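Local coordinates for phosphoribosylaminoimidazole carboxylase, ATPase subunit (Thermus thermophilus, PDB 3AW8), which probably catalyses the ATP-dependent carboxylation of 5-aminoimidazole ribonucleotide with bicarbonate to N5-carboxyaminoimidazole ribonucleotide in de novo purine biosynthesis, at residues A[87-92]-A[97-102]; A[217-222]-A[250-255]; A[337-342]-A[354-359]. One frame throughout, in Å; residues are numbered along the deposited sequence.

Contact 1: residues A[87-92]-A[97-102]; sequences PAKALE and RLREKT
With CG anti to the backbone N (chi1 175°) and a bend at chi2, Arg99 sends its guanidinium across to Glu92 and Lys89, while Lys89 runs out extended and kinks at its last torsion (chi4 66°), which brings NZ to the guanidinium edge, the two side chains crossing at about a right angle. The contact bridges two consecutive helices of this ATP-grasp enzyme, 88-94 and 97-107, separated by a very short linker; Glu92 and Arg99 are nearest in backbone, with CA atoms 8.0 Å apart. Arg99 does most of the touching. The aliphatic part of Glu92 comes in obliquely at the NH1 end of the guanidinium, on one side of its plane: Glu92 CG lies 3.3 Å from Arg99 NH1 and Glu92 CB 4.1 Å from the same nitrogen. Although the carboxylate and guanidinium planes are only 13° apart, the two are not paired: Glu92 OE2 stays 5.1 Å from Arg99 NH1, and Glu92 OE1 forms its salt bridge with Arg76 of helix 72-81 instead. Lys89 NZ, by contrast, lies in the guanidinium plane. Two positive groups thus sit close together at the surface, an unfavourable proximity that the nearby Glu92 carboxylate may partly offset. The second helix has other faces at work: Glu100 OE1 accepts a hydrogen bond from Met259 N, and Arg97, one residue behind Leu98, makes a salt bridge through NH2 to the phosphate of bound AMP. Where the like charges meet, Lys89 NZ lies 4.0 Å from Arg99 NH2.

Contact 2: residues A[217-222]-A[250-255]; sequences GASEAL and VGEELL
Leu222 and Glu252 mark the closest backbone approach, CA to CA 7.1 Å, where the first turn of helix 220-237 faces a two-residue β-hairpin turn. The turn, Gly251-Glu252, joins strands 241-250 and 253-260 of the ATP-grasp domain and is closed by paired backbone bonds, Val250 N to Glu253 O (3.0 Å) and Glu253 N to Val250 O (2.9 Å). Ser219 is the N-cap of the helix: with OG anti to its own backbone N, chi1 156°, the hydroxyl oxygen accepts from Leu222 N at 3.0 Å (155° at the hydrogen) and, more bent, from Ala221 N at 2.8 Å (131°). An alanine here is likely to leave these two first-turn amides without their capping acceptor. The Glu252 side chain, bent at chi2, brings its carboxylate up to this end of the helix, OE1 lying 3.6 Å from Ser219 CB; its charge may interact favourably with the helix N-terminus, though it is not bonded to Ser219 OG. Beyond the carboxylate the contact turns apolar and buried. Leu254 points at the helix, where Lys225, Ala226 and Tyr229 also touch it, and Leu222 CD2 sits against its fork, 3.4 Å from both Leu254 CD1 and Leu254 CD2.

Contact 3: residues A[337-342]-A[354-359]; sequences GHITLR and ARLSRL
Leu356 alone carries the helix side of this contact, meeting Ile339 and Leu341. At Ala354 the methyl group points away from the strand and rests on Trp365. Arg355 follows, with its side chain touching Val318 rather than the strand. Leu356 then turns inward: CG lies anti to the carbonyl carbon, chi1 -64°, and CD1 is carried out over the strand. That one methyl makes both contacts, Leu356 CD1 lying 3.9 Å from Ile339 CG2 and 4.2 Å from Leu341 CD2. Its two partners are two residues apart and so share one face of strand 335-343, and Leu356 crosses each of them at a slant; Val318 touches it as well. The strand belongs to the long antiparallel sheet, and helix 346-357, which follows it in the chain, packs back on it within the C-terminal PurK region, a layer of helix on sheet with the backbones 8.8 Å apart between Ile339 CA and Leu356 CA. The other face of the strand carries His338, stacked on His324, and Arg342, whose NH2 makes a salt bridge to Glu275 of the second subunit. Ser357 bends its hydroxyl back along the helix, OG donating to Ala354 O at 2.8 Å; the donor sits above the carbonyl plane, 37° out of it. Leu359, lastly, directs its CB at the strand without reaching it, and its backbone N donates to Leu356 O at 2.7 Å.

In the fold
Contact 1 lies closest to the nucleotide: its Arg97 binds the AMP phosphate, and the Arg99 side chain is about 11 Å from that of Glu172, another residue of the AMP pocket. Contact 2 stands further off, the Leu254 side chain about 13 Å from AMP and about 9 Å from that of Glu180. Strand 253-260 relates the two, carrying Leu254 plus Phe256 and Glu258, which Glu100 touches; nearest atoms of contacts 1 and 2 are about 6 Å apart. Contact 3 uses the same long sheet as contact 2, centres about 27 Å apart, but lies away from the annotated sites, its centre about 34 Å from that of contact 1, on the opposite side of the chain's centre.

Contact 1: residues A[87-92]-A[97-102]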
# COMPACT_ATOMS: atom_id res chain seq x y z
N PRO A 87 0.77 8.29 24.76
CA PRO A 87 1.43 8.84 25.95
C PRO A 87 2.36 7.82 26.60
O PRO A 87 2.09 6.62 26.56
CB PRO A 87 0.26 9.19 26.86
CG PRO A 87 -0.85 9.48 25.90
CD PRO A 87 -0.70 8.38 24.88
N ALA A 88 3.44 8.31 27.20
CA ALA A 88 4.42 7.45 27.87
C ALA A 88 3.78 6.54 28.91
O ALA A 88 4.29 5.45 29.19
CB ALA A 88 5.52 8.29 28.51
N LYS A 89 2.67 6.98 29.49
CA LYS A 89 1.98 6.18 30.51
C LYS A 89 1.60 4.81 29.95
O LYS A 89 1.79 3.79 30.62
CB LYS A 89 0.72 6.92 30.99
CG LYS A 89 -0.02 6.25 32.15
CD LYS A 89 -1.33 6.98 32.42
CE LYS A 89 -2.13 6.36 33.56
NZ LYS A 89 -1.45 6.51 34.88
N ALA A 90 1.05 4.80 28.73
CA ALA A 90 0.63 3.56 28.07
C ALA A 90 1.76 2.53 28.04
O ALA A 90 1.53 1.34 28.23
CB ALA A 90 0.15 3.86 26.67
N LEU A 91 2.98 2.99 27.79
CA LEU A 91 4.13 2.10 27.77
C LEU A 91 4.34 1.54 29.17
O LEU A 91 4.57 0.35 29.35
CB LEU A 91 5.39 2.85 27.36
CG LEU A 91 5.71 2.99 25.88
CD1 LEU A 91 7.01 3.75 25.72
CD2 LEU A 91 5.82 1.62 25.26
N GLU A 92 4.26 2.43 30.16
CA GLU A 92 4.44 2.07 31.56
C GLU A 92 3.47 0.94 31.92
O GLU A 92 3.87 -0.13 32.37
CB GLU A 92 4.16 3.29 32.44
CG GLU A 92 4.89 3.31 33.78
CD GLU A 92 6.20 4.10 33.73
OE1 GLU A 92 6.17 5.30 33.35
OE2 GLU A 92 7.26 3.52 34.09
N ARG A 97 3.20 -6.71 33.63
CA ARG A 97 2.01 -7.56 33.69
C ARG A 97 1.06 -7.23 34.83
O ARG A 97 -0.16 -7.23 34.63
CB ARG A 97 2.41 -9.03 33.75
CG ARG A 97 2.96 -9.58 32.46
CD ARG A 97 2.94 -11.10 32.47
NE ARG A 97 3.27 -11.69 31.17
CZ ARG A 97 4.48 -11.67 30.62
NH1 ARG A 97 5.49 -11.09 31.25
NH2 ARG A 97 4.67 -12.24 29.43
N LEU A 98 1.59 -6.97 36.02
CA LEU A 98 0.75 -6.65 37.16
C LEU A 98 0.09 -5.29 36.96
O LEU A 98 -1.12 -5.14 37.13
CB LEU A 98 1.56 -6.64 38.46
CG LEU A 98 0.84 -6.08 39.70
CD1 LEU A 98 -0.52 -6.72 39.87
CD2 LEU A 98 1.69 -6.32 40.92
N ARG A 99 0.90 -4.30 36.59
CA ARG A 99 0.41 -2.95 36.36
C ARG A 99 -0.65 -2.99 35.26
O ARG A 99 -1.58 -2.18 35.25
CB ARG A 99 1.58 -2.04 35.95
CG ARG A 99 1.22 -0.62 35.55
CD ARG A 99 0.72 0.20 36.72
NE ARG A 99 0.54 1.61 36.34
CZ ARG A 99 1.53 2.43 36.02
NH1 ARG A 99 2.79 2.01 36.04
NH2 ARG A 99 1.27 3.69 35.68
N GLU A 100 -0.51 -3.95 34.35
CA GLU A 100 -1.44 -4.11 33.23
C GLU A 100 -2.80 -4.63 33.72
O GLU A 100 -3.85 -4.03 33.45
CB GLU A 100 -0.85 -5.07 32.21
CG GLU A 100 -1.30 -4.86 30.78
CD GLU A 100 -0.63 -5.81 29.81
OE1 GLU A 100 -0.70 -5.58 28.59
OE2 GLU A 100 -0.03 -6.80 30.29
N LYS A 101 -2.76 -5.75 34.43
CA LYS A 101 -3.96 -6.38 34.97
C LYS A 101 -4.73 -5.47 35.93
O LYS A 101 -5.95 -5.34 35.83
CB LYS A 101 -3.60 -7.68 35.68
CG LYS A 101 -3.93 -8.96 34.91
CD LYS A 101 -3.05 -9.15 33.69
CE LYS A 101 -3.01 -10.61 33.26
NZ LYS A 101 -4.35 -11.18 32.96
N THR A 102 -4.02 -4.85 36.87
CA THR A 102 -4.67 -3.97 37.84
C THR A 102 -5.36 -2.83 37.12
O THR A 102 -6.50 -2.48 37.45
CB THR A 102 -3.68 -3.36 38.86
OG1 THR A 102 -2.84 -2.40 38.20
CG2 THR A 102 -2.81 -4.44 39.47

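Contact 2: residues A[217-222]-A[250-255]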
# COMPACT_ATOMS: atom_id res chain seq x y z
N GLY A 217 -17.84 -15.87 13.51
CA GLY A 217 -18.98 -16.03 14.40
C GLY A 217 -19.19 -14.94 15.43
O GLY A 217 -20.30 -14.78 15.95
N ALA A 218 -18.13 -14.20 15.72
CA ALA A 218 -18.20 -13.12 16.70
C ALA A 218 -19.61 -12.55 16.86
O ALA A 218 -20.23 -12.13 15.89
CB ALA A 218 -17.23 -12.00 16.31
N SER A 219 -20.10 -12.55 18.09
CA SER A 219 -21.42 -12.02 18.40
C SER A 219 -21.48 -10.53 18.06
O SER A 219 -20.45 -9.88 17.91
CB SER A 219 -21.73 -12.21 19.88
OG SER A 219 -22.69 -11.26 20.33
N GLU A 220 -22.68 -10.00 17.93
CA GLU A 220 -22.84 -8.58 17.63
C GLU A 220 -22.64 -7.85 18.96
O GLU A 220 -22.13 -6.73 19.01
CB GLU A 220 -24.23 -8.32 17.05
CG GLU A 220 -24.34 -7.08 16.16
CD GLU A 220 -24.58 -5.79 16.94
OE1 GLU A 220 -23.77 -5.46 17.83
OE2 GLU A 220 -25.59 -5.11 16.65
N ALA A 221 -23.03 -8.51 20.04
CA ALA A 221 -22.88 -7.93 21.37
C ALA A 221 -21.42 -8.09 21.80
O ALA A 221 -20.89 -7.25 22.54
CB ALA A 221 -23.80 -8.62 22.36
N LEU A 222 -20.79 -9.16 21.34
CA LEU A 222 -19.39 -9.41 21.67
C LEU A 222 -18.58 -8.21 21.19
O LEU A 222 -17.69 -7.73 21.90
CB LEU A 222 -18.89 -10.69 20.99
CG LEU A 222 -17.91 -11.53 21.82
CD1 LEU A 222 -17.38 -12.70 21.00
CD2 LEU A 222 -16.77 -10.67 22.31
N VAL A 250 -14.16 -16.97 26.67
CA VAL A 250 -14.69 -18.14 27.36
C VAL A 250 -16.21 -17.96 27.30
O VAL A 250 -16.77 -17.09 27.96
CB VAL A 250 -14.23 -18.20 28.84
CG1 VAL A 250 -14.54 -19.58 29.42
CG2 VAL A 250 -12.74 -17.92 28.94
N GLY A 251 -16.85 -18.78 26.47
CA GLY A 251 -18.29 -18.68 26.31
C GLY A 251 -18.63 -17.39 25.60
O GLY A 251 -18.45 -17.26 24.38
N GLU A 252 -19.15 -16.43 26.35
CA GLU A 252 -19.51 -15.12 25.81
C GLU A 252 -18.86 -14.07 26.68
O GLU A 252 -19.29 -12.91 26.73
CB GLU A 252 -21.03 -14.94 25.82
CG GLU A 252 -21.73 -15.67 24.68
CD GLU A 252 -21.20 -15.26 23.31
OE1 GLU A 252 -21.30 -14.06 22.96
OE2 GLU A 252 -20.69 -16.14 22.59
N GLU A 253 -17.80 -14.48 27.36
CA GLU A 253 -17.05 -13.58 28.22
C GLU A 253 -15.68 -13.27 27.65
O GLU A 253 -15.06 -14.10 26.98
CB GLU A 253 -16.92 -14.18 29.62
CG GLU A 253 -18.19 -14.06 30.43
CD GLU A 253 -18.70 -12.63 30.46
OE1 GLU A 253 -17.95 -11.74 30.92
OE2 GLU A 253 -19.85 -12.39 30.02
N LEU A 254 -15.22 -12.05 27.91
CA LEU A 254 -13.92 -11.59 27.45
C LEU A 254 -13.06 -11.25 28.66
O LEU A 254 -13.46 -10.44 29.50
CB LEU A 254 -14.07 -10.34 26.57
CG LEU A 254 -14.80 -10.41 25.23
CD1 LEU A 254 -14.86 -9.02 24.62
CD2 LEU A 254 -14.08 -11.37 24.29
N LEU A 255 -11.90 -11.88 28.76
CA LEU A 255 -10.97 -11.63 29.86
C LEU A 255 -9.70 -10.98 29.30
O LEU A 255 -8.98 -11.58 28.50
CB LEU A 255 -10.60 -12.95 30.55
CG LEU A 255 -11.73 -13.87 30.99
CD1 LEU A 255 -11.13 -15.12 31.63
CD2 LEU A 255 -12.65 -13.15 31.97

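Contact 3: residues A[337-342]-A[354-359]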
# COMPACT_ATOMS: atom_id res chain seq x y z
N GLY A 337 7.97 -12.01 7.69
CA GLY A 337 6.97 -11.56 6.75
C GLY A 337 5.61 -12.09 7.14
O GLY A 337 5.43 -12.61 8.23
N HIS A 338 4.63 -11.90 6.27
CA HIS A 338 3.31 -12.43 6.50
C HIS A 338 2.55 -12.47 5.17
O HIS A 338 3.00 -11.90 4.17
CB HIS A 338 2.55 -11.59 7.55
CG HIS A 338 2.01 -10.30 7.04
ND1 HIS A 338 2.71 -9.11 7.09
CD2 HIS A 338 0.82 -10.00 6.47
CE1 HIS A 338 1.97 -8.14 6.59
NE2 HIS A 338 0.82 -8.65 6.20
N ILE A 339 1.42 -13.17 5.15
CA ILE A 339 0.61 -13.29 3.96
C ILE A 339 -0.84 -13.04 4.31
O ILE A 339 -1.39 -13.70 5.18
CB ILE A 339 0.68 -14.72 3.36
CG1 ILE A 339 2.12 -15.07 2.99
CG2 ILE A 339 -0.24 -14.82 2.15
CD1 ILE A 339 2.29 -16.51 2.59
N THR A 340 -1.47 -12.08 3.64
CA THR A 340 -2.87 -11.84 3.91
C THR A 340 -3.71 -12.32 2.74
O THR A 340 -3.52 -11.89 1.60
CB THR A 340 -3.17 -10.36 4.16
OG1 THR A 340 -2.63 -9.99 5.44
CG2 THR A 340 -4.68 -10.12 4.15
N LEU A 341 -4.63 -13.23 3.05
CA LEU A 341 -5.53 -13.80 2.07
C LEU A 341 -6.87 -13.13 2.26
O LEU A 341 -7.49 -13.24 3.32
CB LEU A 341 -5.66 -15.31 2.30
CG LEU A 341 -6.58 -16.13 1.39
CD1 LEU A 341 -6.14 -16.02 -0.06
CD2 LEU A 341 -6.54 -17.58 1.85
N ARG A 342 -7.32 -12.40 1.25
CA ARG A 342 -8.59 -11.71 1.34
C ARG A 342 -9.55 -12.20 0.26
O ARG A 342 -9.38 -11.89 -0.92
CB ARG A 342 -8.37 -10.20 1.18
CG ARG A 342 -9.55 -9.36 1.61
CD ARG A 342 -9.52 -8.02 0.92
NE ARG A 342 -9.72 -8.18 -0.51
CZ ARG A 342 -10.85 -8.61 -1.06
NH1 ARG A 342 -11.89 -8.93 -0.30
NH2 ARG A 342 -10.95 -8.74 -2.38
N ALA A 354 -6.05 -23.36 2.57
CA ALA A 354 -5.62 -24.74 2.40
C ALA A 354 -4.36 -24.77 1.53
O ALA A 354 -3.41 -25.50 1.81
CB ALA A 354 -6.72 -25.55 1.75
N ARG A 355 -4.38 -23.96 0.48
CA ARG A 355 -3.26 -23.85 -0.46
C ARG A 355 -2.01 -23.30 0.21
O ARG A 355 -0.90 -23.80 -0.02
CB ARG A 355 -3.64 -22.94 -1.61
CG ARG A 355 -4.60 -23.56 -2.59
CD ARG A 355 -3.85 -24.38 -3.61
NE ARG A 355 -3.12 -23.55 -4.58
CZ ARG A 355 -3.68 -22.60 -5.33
NH1 ARG A 355 -4.97 -22.32 -5.21
NH2 ARG A 355 -2.94 -21.93 -6.22
N LEU A 356 -2.18 -22.27 1.03
CA LEU A 356 -1.06 -21.65 1.72
C LEU A 356 -0.51 -22.49 2.88
O LEU A 356 0.70 -22.49 3.11
CB LEU A 356 -1.47 -20.26 2.23
CG LEU A 356 -1.81 -19.23 1.14
CD1 LEU A 356 -2.40 -17.99 1.77
CD2 LEU A 356 -0.57 -18.89 0.33
N SER A 357 -1.37 -23.22 3.58
CA SER A 357 -0.89 -24.03 4.70
C SER A 357 0.16 -25.05 4.26
O SER A 357 0.97 -25.51 5.07
CB SER A 357 -2.05 -24.76 5.38
OG SER A 357 -2.66 -25.66 4.48
N ARG A 358 0.16 -25.39 2.98
CA ARG A 358 1.12 -26.35 2.45
C ARG A 358 2.45 -25.67 2.17
O ARG A 358 3.44 -26.33 1.82
CB ARG A 358 0.59 -26.97 1.15
CG ARG A 358 -0.78 -27.61 1.28
CD ARG A 358 -1.33 -28.04 -0.07
NE ARG A 358 -2.72 -28.45 0.01
CZ ARG A 358 -3.55 -28.48 -1.03
NH1 ARG A 358 -3.13 -28.12 -2.24
NH2 ARG A 358 -4.82 -28.84 -0.86
N LEU A 359 2.47 -24.35 2.32
CA LEU A 359 3.67 -23.57 2.07
C LEU A 359 4.34 -23.08 3.36
O LEU A 359 5.52 -22.71 3.35
CB LEU A 359 3.32 -22.38 1.18
CG LEU A 359 2.79 -22.73 -0.21
CD1 LEU A 359 2.30 -21.48 -0.92
CD2 LEU A 359 3.90 -23.41 -1.01